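Putative methyltransferase (Porphyromonas gingivalis, PDB 3LL7) is a putative methyltransferase that probably uses S-adenosylmethionine as methyl donor, joining a Rossmann-like domain to ferredoxin-like and THUMP-like regions, with no established substrate. Local coordinates at residues A81-Y86 with E236-L241; I258-L263 with L302-F307; K354-V359 with K401-L406. One frame throughout, in Å; residues are numbered along the deposited sequence.

Contact 1 of 3, residues A81-Y86 with E236-L241; sequences AVTSSY and EVKELL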
loop_
_atom_site.group_PDB
_atom_site.type_symbol
_atom_site.label_atom_id
_atom_site.label_comp_id
_atom_site.label_asym_id
_atom_site.label_seq_id
_atom_site.Cartn_x
_atom_site.Cartn_y
_atom_site.Cartn_z
ATOM N N ALA A 81 1.853 8.357 -3.531
ATOM C CA ALA A 81 0.873 9.021 -4.392
ATOM C C ALA A 81 -0.262 8.094 -4.879
ATOM O O ALA A 81 -1.429 8.496 -4.920
ATOM C CB ALA A 81 1.597 9.667 -5.604
ATOM N N VAL A 82 0.071 6.865 -5.264
ATOM C CA VAL A 82 -0.950 5.999 -5.868
ATOM C C VAL A 82 -1.982 5.439 -4.891
ATOM O O VAL A 82 -3.171 5.394 -5.217
ATOM C CB VAL A 82 -0.354 4.897 -6.770
ATOM C CG1 VAL A 82 -0.231 5.408 -8.203
ATOM C CG2 VAL A 82 0.989 4.442 -6.247
ATOM N N THR A 83 -1.562 5.041 -3.693
ATOM C CA THR A 83 -2.527 4.499 -2.733
ATOM C C THR A 83 -3.368 5.596 -2.114
ATOM O O THR A 83 -4.575 5.411 -1.888
ATOM C CB THR A 83 -1.859 3.686 -1.620
ATOM O OG1 THR A 83 -0.860 4.485 -0.959
ATOM C CG2 THR A 83 -1.216 2.444 -2.210
ATOM N N SER A 84 -2.743 6.753 -1.851
ATOM C CA SER A 84 -3.504 7.867 -1.300
ATOM C C SER A 84 -4.680 8.136 -2.221
ATOM O O SER A 84 -5.786 8.219 -1.757
ATOM C CB SER A 84 -2.652 9.119 -1.126
ATOM O OG SER A 84 -2.360 9.699 -2.384
ATOM N N SER A 85 -4.457 8.216 -3.532
ATOM C CA SER A 85 -5.582 8.498 -4.455
ATOM C C SER A 85 -6.670 7.424 -4.619
ATOM O O SER A 85 -7.820 7.753 -4.957
ATOM C CB SER A 85 -5.088 8.985 -5.825
ATOM O OG SER A 85 -3.983 8.229 -6.313
ATOM N N TYR A 86 -6.321 6.146 -4.435
ATOM C CA TYR A 86 -7.322 5.063 -4.422
ATOM C C TYR A 86 -8.370 5.277 -3.337
ATOM O O TYR A 86 -9.544 4.979 -3.521
ATOM C CB TYR A 86 -6.640 3.711 -4.166
ATOM C CG TYR A 86 -7.592 2.527 -4.066
ATOM C CD1 TYR A 86 -8.153 1.953 -5.209
ATOM C CD2 TYR A 86 -7.919 1.971 -2.820
ATOM C CE1 TYR A 86 -9.014 0.869 -5.126
ATOM C CE2 TYR A 86 -8.757 0.879 -2.727
ATOM C CZ TYR A 86 -9.316 0.342 -3.880
ATOM O OH TYR A 86 -10.132 -0.720 -3.803
ATOM N N GLU A 236 3.868 -4.513 -4.566
ATOM C CA GLU A 236 3.836 -4.971 -3.178
ATOM C C GLU A 236 2.627 -4.436 -2.450
ATOM O O GLU A 236 2.128 -3.354 -2.788
ATOM C CB GLU A 236 5.124 -4.608 -2.409
ATOM C CG GLU A 236 5.311 -3.147 -2.088
ATOM C CD GLU A 236 6.524 -2.846 -1.167
ATOM O OE1 GLU A 236 7.411 -3.703 -0.976
ATOM O OE2 GLU A 236 6.584 -1.721 -0.637
ATOM N N VAL A 237 2.208 -5.162 -1.417
ATOM C CA VAL A 237 1.045 -4.737 -0.633
ATOM C C VAL A 237 1.469 -3.504 0.162
ATOM O O VAL A 237 2.510 -3.533 0.851
ATOM C CB VAL A 237 0.514 -5.843 0.295
ATOM C CG1 VAL A 237 -0.662 -5.324 1.098
ATOM C CG2 VAL A 237 0.076 -7.113 -0.523
ATOM N N LYS A 238 0.690 -2.432 0.037
ATOM C CA LYS A 238 1.001 -1.150 0.681
ATOM C C LYS A 238 0.140 -0.905 1.903
ATOM O O LYS A 238 0.600 -0.286 2.886
ATOM C CB LYS A 238 0.783 0.011 -0.310
ATOM C CG LYS A 238 1.798 0.100 -1.449
ATOM C CD LYS A 238 3.220 0.196 -0.929
ATOM C CE LYS A 238 4.194 0.451 -2.059
ATOM N NZ LYS A 238 5.585 0.506 -1.527
ATOM N N GLU A 239 -1.111 -1.368 1.876
ATOM C CA GLU A 239 -2.003 -1.114 2.994
ATOM C C GLU A 239 -3.230 -2.028 2.958
ATOM O O GLU A 239 -3.584 -2.572 1.924
ATOM C CB GLU A 239 -2.462 0.358 2.996
ATOM C CG GLU A 239 -3.266 0.761 1.787
ATOM C CD GLU A 239 -3.291 2.286 1.559
ATOM O OE1 GLU A 239 -2.221 2.934 1.654
ATOM O OE2 GLU A 239 -4.379 2.820 1.250
ATOM N N LEU A 240 -3.875 -2.171 4.102
ATOM C CA LEU A 240 -5.213 -2.721 4.141
ATOM C C LEU A 240 -6.137 -1.550 4.478
ATOM O O LEU A 240 -5.754 -0.631 5.214
ATOM C CB LEU A 240 -5.343 -3.776 5.227
ATOM C CG LEU A 240 -4.341 -4.906 5.341
ATOM C CD1 LEU A 240 -5.022 -5.983 6.148
ATOM C CD2 LEU A 240 -3.866 -5.464 3.998
ATOM N N LEU A 241 -7.339 -1.562 3.926
ATOM C CA LEU A 241 -8.285 -0.512 4.247
ATOM C C LEU A 241 -9.535 -1.194 4.711
ATOM O O LEU A 241 -10.007 -2.145 4.075
ATOM C CB LEU A 241 -8.571 0.315 3.008
ATOM C CG LEU A 241 -7.427 1.164 2.502
ATOM C CD1 LEU A 241 -7.749 1.688 1.107
ATOM C CD2 LEU A 241 -7.213 2.344 3.465
#

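Contact 2 of 3, residues I258-L263 with L302-F307; sequences IHAINL and LKAGAF. With FMT (formic acid), chain E; FMT (formic acid), chain I.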
loop_
_atom_site.group_PDB
_atom_site.type_symbol
_atom_site.label_atom_id
_atom_site.label_comp_id
_atom_site.label_asym_id
_atom_site.label_seq_id
_atom_site.Cartn_x
_atom_site.Cartn_y
_atom_site.Cartn_z
ATOM N N ILE A 258 -13.929 -9.033 0.798
ATOM C CA ILE A 258 -12.510 -8.709 0.713
ATOM C C ILE A 258 -12.195 -8.348 -0.726
ATOM O O ILE A 258 -12.453 -9.150 -1.648
ATOM C CB ILE A 258 -11.644 -9.896 1.170
ATOM C CG1 ILE A 258 -12.028 -10.297 2.619
ATOM C CG2 ILE A 258 -10.162 -9.565 1.104
ATOM C CD1 ILE A 258 -11.525 -11.681 3.006
ATOM N N HIS A 259 -11.611 -7.162 -0.916
ATOM C CA HIS A 259 -11.194 -6.709 -2.239
ATOM C C HIS A 259 -9.680 -6.799 -2.368
ATOM O O HIS A 259 -8.949 -6.152 -1.587
ATOM C CB HIS A 259 -11.556 -5.233 -2.436
ATOM C CG HIS A 259 -13.022 -4.955 -2.477
ATOM N ND1 HIS A 259 -13.909 -5.411 -1.523
ATOM C CD2 HIS A 259 -13.753 -4.246 -3.367
ATOM C CE1 HIS A 259 -15.127 -4.989 -1.825
ATOM N NE2 HIS A 259 -15.054 -4.279 -2.936
ATOM N N ALA A 260 -9.203 -7.544 -3.367
ATOM C CA ALA A 260 -7.764 -7.645 -3.591
ATOM C C ALA A 260 -7.475 -6.876 -4.838
ATOM O O ALA A 260 -8.042 -7.171 -5.905
ATOM C CB ALA A 260 -7.326 -9.136 -3.722
ATOM N N ILE A 261 -6.626 -5.857 -4.724
ATOM C CA ILE A 261 -6.399 -5.035 -5.903
ATOM C C ILE A 261 -4.939 -4.704 -6.093
ATOM O O ILE A 261 -4.231 -4.436 -5.130
ATOM C CB ILE A 261 -7.277 -3.795 -5.925
ATOM C CG1 ILE A 261 -7.313 -3.196 -7.373
ATOM C CG2 ILE A 261 -6.845 -2.824 -4.854
ATOM C CD1 ILE A 261 -8.578 -2.377 -7.684
ATOM N N ASN A 262 -4.501 -4.743 -7.341
ATOM C CA ASN A 262 -3.125 -4.457 -7.655
ATOM C C ASN A 262 -3.139 -3.232 -8.530
ATOM O O ASN A 262 -3.465 -3.338 -9.699
ATOM C CB ASN A 262 -2.479 -5.656 -8.394
ATOM C CG ASN A 262 -0.993 -5.491 -8.603
ATOM O OD1 ASN A 262 -0.293 -4.965 -7.743
ATOM N ND2 ASN A 262 -0.486 -5.954 -9.764
ATOM N N LEU A 263 -2.800 -2.070 -7.965
ATOM C CA LEU A 263 -2.847 -0.801 -8.721
ATOM C C LEU A 263 -1.707 -0.705 -9.732
ATOM O O LEU A 263 -0.563 -0.995 -9.397
ATOM C CB LEU A 263 -2.830 0.408 -7.769
ATOM C CG LEU A 263 -3.934 0.368 -6.717
ATOM C CD1 LEU A 263 -3.798 1.520 -5.705
ATOM C CD2 LEU A 263 -5.329 0.320 -7.365
ATOM N N LEU A 302 -2.363 -12.903 -2.833
ATOM C CA LEU A 302 -1.673 -13.734 -1.854
ATOM C C LEU A 302 -1.958 -13.305 -0.413
ATOM O O LEU A 302 -2.272 -14.139 0.431
ATOM C CB LEU A 302 -0.156 -13.720 -2.134
ATOM C CG LEU A 302 0.290 -14.445 -3.410
ATOM C CD1 LEU A 302 1.793 -14.162 -3.679
ATOM C CD2 LEU A 302 0.015 -15.928 -3.333
ATOM N N LYS A 303 -1.847 -12.009 -0.141
ATOM C CA LYS A 303 -2.091 -11.497 1.201
ATOM C C LYS A 303 -3.561 -11.697 1.615
ATOM O O LYS A 303 -3.833 -11.983 2.780
ATOM C CB LYS A 303 -1.733 -10.007 1.265
ATOM C CG LYS A 303 -2.134 -9.327 2.587
ATOM C CD LYS A 303 -1.344 -9.849 3.805
ATOM C CE LYS A 303 -1.852 -9.228 5.088
ATOM N NZ LYS A 303 -1.067 -9.689 6.286
ATOM N N ALA A 304 -4.495 -11.508 0.668
ATOM C CA ALA A 304 -5.948 -11.647 0.948
ATOM C C ALA A 304 -6.326 -13.095 1.226
ATOM O O ALA A 304 -7.314 -13.359 1.884
ATOM C CB ALA A 304 -6.780 -11.111 -0.252
ATOM N N GLY A 305 -5.532 -14.012 0.681
ATOM C CA GLY A 305 -5.708 -15.448 0.866
ATOM C C GLY A 305 -6.718 -16.117 -0.049
ATOM O O GLY A 305 -7.279 -17.160 0.328
ATOM N N ALA A 306 -6.928 -15.563 -1.243
ATOM C CA ALA A 306 -7.876 -16.123 -2.216
ATOM C C ALA A 306 -7.241 -17.286 -3.014
ATOM O O ALA A 306 -7.393 -17.354 -4.233
ATOM C CB ALA A 306 -8.343 -15.013 -3.210
ATOM N N PHE A 307 -6.571 -18.200 -2.320
ATOM C CA PHE A 307 -5.761 -19.249 -2.977
ATOM C C PHE A 307 -6.611 -20.175 -3.859
ATOM O O PHE A 307 -6.283 -20.425 -5.050
ATOM C CB PHE A 307 -5.036 -20.069 -1.899
ATOM C CG PHE A 307 -4.168 -19.237 -0.943
ATOM C CD1 PHE A 307 -3.160 -18.384 -1.426
ATOM C CD2 PHE A 307 -4.343 -19.343 0.431
ATOM C CE1 PHE A 307 -2.351 -17.622 -0.543
ATOM C CE2 PHE A 307 -3.547 -18.581 1.341
ATOM C CZ PHE A 307 -2.550 -17.721 0.839
HETATM C C FMT E . -6.394 -7.357 -9.500
HETATM O O1 FMT E . -7.025 -8.072 -8.695
HETATM O O2 FMT E . -6.281 -6.119 -9.460
HETATM C C FMT I . -2.626 -7.198 -12.118
HETATM O O1 FMT I . -3.647 -7.848 -12.342
HETATM O O2 FMT I . -1.560 -7.725 -11.818
#

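Contact 3 of 3, residues K354-V359 with K401-L406; sequences KQLRKV and KVLLLL. With FMT (formic acid), chain J.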
loop_
_atom_site.group_PDB
_atom_site.type_symbol
_atom_site.label_atom_id
_atom_site.label_comp_id
_atom_site.label_asym_id
_atom_site.label_seq_id
_atom_site.Cartn_x
_atom_site.Cartn_y
_atom_site.Cartn_z
ATOM N N LYS A 354 23.524 -27.624 -11.724
ATOM C CA LYS A 354 24.642 -27.234 -12.601
ATOM C C LYS A 354 24.332 -27.469 -14.075
ATOM O O LYS A 354 25.060 -27.005 -14.966
ATOM C CB LYS A 354 25.972 -27.873 -12.168
ATOM C CG LYS A 354 26.544 -27.328 -10.843
ATOM C CD LYS A 354 27.033 -25.874 -10.922
ATOM C CE LYS A 354 27.727 -25.455 -9.612
ATOM N NZ LYS A 354 26.828 -25.598 -8.384
ATOM N N GLN A 355 23.214 -28.141 -14.362
ATOM C CA GLN A 355 22.861 -28.347 -15.757
ATOM C C GLN A 355 22.002 -27.249 -16.320
ATOM O O GLN A 355 21.785 -27.201 -17.535
ATOM C CB GLN A 355 22.131 -29.668 -15.935
ATOM C CG GLN A 355 22.990 -30.882 -15.679
ATOM C CD GLN A 355 22.297 -32.139 -16.131
ATOM O OE1 GLN A 355 21.997 -32.313 -17.323
ATOM N NE2 GLN A 355 21.993 -33.017 -15.177
ATOM N N LEU A 356 21.476 -26.352 -15.464
ATOM C CA LEU A 356 20.501 -25.384 -15.967
ATOM C C LEU A 356 20.986 -24.406 -16.978
ATOM O O LEU A 356 20.195 -23.961 -17.821
ATOM C CB LEU A 356 19.812 -24.603 -14.812
ATOM C CG LEU A 356 18.970 -25.422 -13.868
ATOM C CD1 LEU A 356 18.424 -24.425 -12.794
ATOM C CD2 LEU A 356 17.810 -26.141 -14.597
ATOM N N ARG A 357 22.282 -24.089 -16.976
ATOM C CA ARG A 357 22.810 -23.204 -18.010
ATOM C C ARG A 357 22.672 -23.833 -19.395
ATOM O O ARG A 357 22.736 -23.133 -20.402
ATOM C CB ARG A 357 24.267 -22.839 -17.742
ATOM C CG ARG A 357 24.466 -21.819 -16.615
ATOM C CD ARG A 357 25.936 -21.789 -16.254
ATOM N NE ARG A 357 26.229 -23.093 -15.679
ATOM C CZ ARG A 357 27.426 -23.603 -15.414
ATOM N NH1 ARG A 357 28.528 -22.905 -15.620
ATOM N NH2 ARG A 357 27.492 -24.840 -14.900
ATOM N N LYS A 358 22.480 -25.147 -19.459
ATOM C CA LYS A 358 22.260 -25.780 -20.764
ATOM C C LYS A 358 20.892 -25.432 -21.355
ATOM O O LYS A 358 20.746 -25.390 -22.573
ATOM C CB LYS A 358 22.362 -27.307 -20.666
ATOM C CG LYS A 358 23.750 -27.787 -20.239
ATOM C CD LYS A 358 23.892 -29.265 -20.417
ATOM C CE LYS A 358 22.818 -30.061 -19.738
ATOM N NZ LYS A 358 22.951 -31.487 -20.240
ATOM N N VAL A 359 19.911 -25.176 -20.502
ATOM C CA VAL A 359 18.546 -25.014 -21.002
ATOM C C VAL A 359 18.190 -23.606 -21.459
ATOM O O VAL A 359 17.381 -23.441 -22.368
ATOM C CB VAL A 359 17.505 -25.552 -20.042
ATOM C CG1 VAL A 359 17.782 -27.017 -19.793
ATOM C CG2 VAL A 359 17.443 -24.745 -18.738
ATOM N N LYS A 401 9.108 -31.903 -6.606
ATOM C CA LYS A 401 9.668 -30.602 -6.842
ATOM C C LYS A 401 10.099 -30.541 -8.283
ATOM O O LYS A 401 10.728 -31.505 -8.804
ATOM C CB LYS A 401 10.905 -30.389 -5.924
ATOM C CG LYS A 401 10.661 -30.599 -4.393
ATOM C CD LYS A 401 9.703 -29.549 -3.780
ATOM C CE LYS A 401 9.140 -29.945 -2.365
ATOM N NZ LYS A 401 8.238 -28.870 -1.721
ATOM N N VAL A 402 9.841 -29.393 -8.907
ATOM C CA VAL A 402 10.132 -29.207 -10.332
ATOM C C VAL A 402 10.664 -27.816 -10.561
ATOM O O VAL A 402 10.423 -26.904 -9.755
ATOM C CB VAL A 402 8.843 -29.400 -11.212
ATOM C CG1 VAL A 402 8.332 -30.843 -11.100
ATOM C CG2 VAL A 402 7.711 -28.389 -10.830
ATOM N N LEU A 403 11.349 -27.649 -11.691
ATOM C CA LEU A 403 11.668 -26.325 -12.232
ATOM C C LEU A 403 10.895 -26.150 -13.518
ATOM O O LEU A 403 10.850 -27.067 -14.380
ATOM C CB LEU A 403 13.196 -26.198 -12.535
ATOM C CG LEU A 403 14.042 -26.122 -11.239
ATOM C CD1 LEU A 403 15.528 -26.359 -11.534
ATOM C CD2 LEU A 403 13.887 -24.751 -10.641
ATOM N N LEU A 404 10.254 -24.991 -13.642
ATOM C CA LEU A 404 9.565 -24.652 -14.903
ATOM C C LEU A 404 10.339 -23.577 -15.620
ATOM O O LEU A 404 10.720 -22.562 -15.017
ATOM C CB LEU A 404 8.138 -24.137 -14.630
ATOM C CG LEU A 404 7.261 -24.910 -13.616
ATOM C CD1 LEU A 404 5.894 -24.177 -13.482
ATOM C CD2 LEU A 404 7.064 -26.360 -14.121
ATOM N N LEU A 405 10.546 -23.800 -16.916
ATOM C CA LEU A 405 11.067 -22.764 -17.821
ATOM C C LEU A 405 9.872 -22.123 -18.508
ATOM O O LEU A 405 9.091 -22.808 -19.161
ATOM C CB LEU A 405 12.040 -23.363 -18.859
ATOM C CG LEU A 405 12.641 -22.269 -19.773
ATOM C CD1 LEU A 405 13.530 -21.344 -18.892
ATOM C CD2 LEU A 405 13.479 -22.911 -20.887
ATOM N N LEU A 406 9.722 -20.809 -18.287
ATOM C CA LEU A 406 8.520 -20.047 -18.671
ATOM C C LEU A 406 8.910 -18.866 -19.543
ATOM O O LEU A 406 9.966 -18.286 -19.340
ATOM C CB LEU A 406 7.835 -19.497 -17.392
ATOM C CG LEU A 406 7.468 -20.550 -16.326
ATOM C CD1 LEU A 406 6.904 -19.855 -15.094
ATOM C CD2 LEU A 406 6.473 -21.546 -16.921
HETATM C C FMT J . 4.741 -28.917 0.753
HETATM O O1 FMT J . 5.284 -29.049 -0.347
HETATM O O2 FMT J . 4.382 -27.837 1.229
#

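Contact 1 of 3, residues A81-Y86 with E236-L241
Lys238 meets the short helix 81-86 through the start of its side chain: CB lies 3.7 Å from Thr83 CG2, the two side chains crossing at about a right angle. This is a helix laid on the reversed strand 236-244, which runs antiparallel between 204-209 and 225-233, as in the Rossmann-like fold of class I methyltransferases. A bend at chi2 (-56°) turns the rest of the lysine away from the helix, and it ends in a salt bridge within its own strand, Lys238 NZ to Glu236 OE2 at 2.6 Å, on the anti side of the carboxylate and somewhat out of its plane.

A classic beta bulge sets Lys238 and Glu239 opposite Val231, and successive side chains therefore turn toward the helix. Glu239 runs alongside Thr83, the two side chains pointing opposite ways, with OE1 3.3 Å from Thr83 OG1, a weak and unsettled contact. The stronger hold on this buried carboxylate is Lys87, which forms a salt bridge with OE2 and would probably keep the acid ionised.

Leu241 then meets Tyr86, whose OH is bonded to His229 ND1: Leu241 CD1 comes to the ring's edge, in its plane, 3.9 Å from Tyr86 CD2.

Contact 2 of 3, residues I258-L263 with L302-F307
Ala304 sets its one methyl against two side chains of strand 258-263, with CB 4.0 Å from Ile258 CG2 and 4.0 Å from Ala260 CB. It is a helix-on-sheet contact: the last turn of helix 299-304, from the ferredoxin-like region, packs on a strand of the large Rossmann-like sheet. Ile258 and Ala260 are two apart in the strand, so both point from the same face, and the alanine methyl touches the pair of them.

Small side chains make the approach close, the CA atoms of Ala260 and Ala304 being 6.3 Å apart. Ile258 reaches the helix with its CG2 branch, which stands anti to the backbone N while CG1 (chi1 -57°) takes the place beside that nitrogen. All three residues are buried, and Phe274 of the adjoining strand 272-274 adds an aromatic neighbour to both Ile258 and Ala304.

Just after Ala304 the chain leaves the helix at Gly305, with phi 83°, and Ala306 then centres an inverse gamma turn. Farther along the strand a formic acid molecule, probably from the crystallisation liquor, sits at the backbone. Asn262 N donates to its O2 at 3.1 Å, with an N-H...O angle of 161°, and a second formic acid accepts from the side chain, Asn262 ND2 to O2 at 2.9 Å.

Contact 3 of 3, residues K354-V359 with K401-L406
Leu356 overlaps Leu403 with both of its terminal methyls: Leu403 CD1 is seated against the fork of the other leucine, 3.7 Å from Leu356 CD1 and 3.8 Å from Leu356 CD2. The two side chains meet at a slant. Leu403 gets there with CG beside its backbone N (chi1 -71°), and its CD1 branch does the touching. These residues join the turn that follows strand 337-347 to strand 401-408 of the THUMP-like region, a strand lying between 337-347 and 389-395 in the seven-stranded mixed sheet. Leu377 of helix 374-381 also packs on Leu403, and Leu391 lies against both Leu356 and Leu405, so the leucine pair belongs to a larger apolar layer.

Two residues farther along the strand, Leu405 again points toward the turn. Its CD2 makes a loose approach to the backbone, 4.2 Å from Val359 O, at the more exposed border of the contact, where Val359 is modelled in two conformers.

The turn holds its own shape. Lys358 N donates to Gln355 O at 2.9 Å, and Val359 N donates to Leu356 O at 3.0 Å. Arg357 folds back so that NH2 bonds Lys354 O at 3.3 Å, on a lone pair in the carbonyl plane and nearly within the guanidinium plane.

No hydrogen bond or salt bridge links the turn to the strand. Lys354, Arg357 and Lys358 take no part; Lys354 NZ bonds Arg380 O instead. The direct contact between turn and strand is therefore apolar.

How the contacts relate
The three contacts follow one another along the chain, each closing before the next opens. Contacts 1 and 2 are neighbours, with centres 13 Å apart, and reach the same large mixed sheet: 236-244 and 258-263 are consecutive strands in sequence. They touch directly, Val237 CG2 lying 3.9 Å from Lys303 CB and Tyr86 CB 3.9 Å from Leu263 CD1. Contact 3 belongs to the separate seven-stranded sheet, its centre about 36 Å from that of contact 1 and 30 Å from that of contact 2. Contact 2 brings helix 299-304, which directly follows strand 293-297 of that second sheet, onto the first, so it is probably part of the junction between the methyltransferase-like and C-terminal parts.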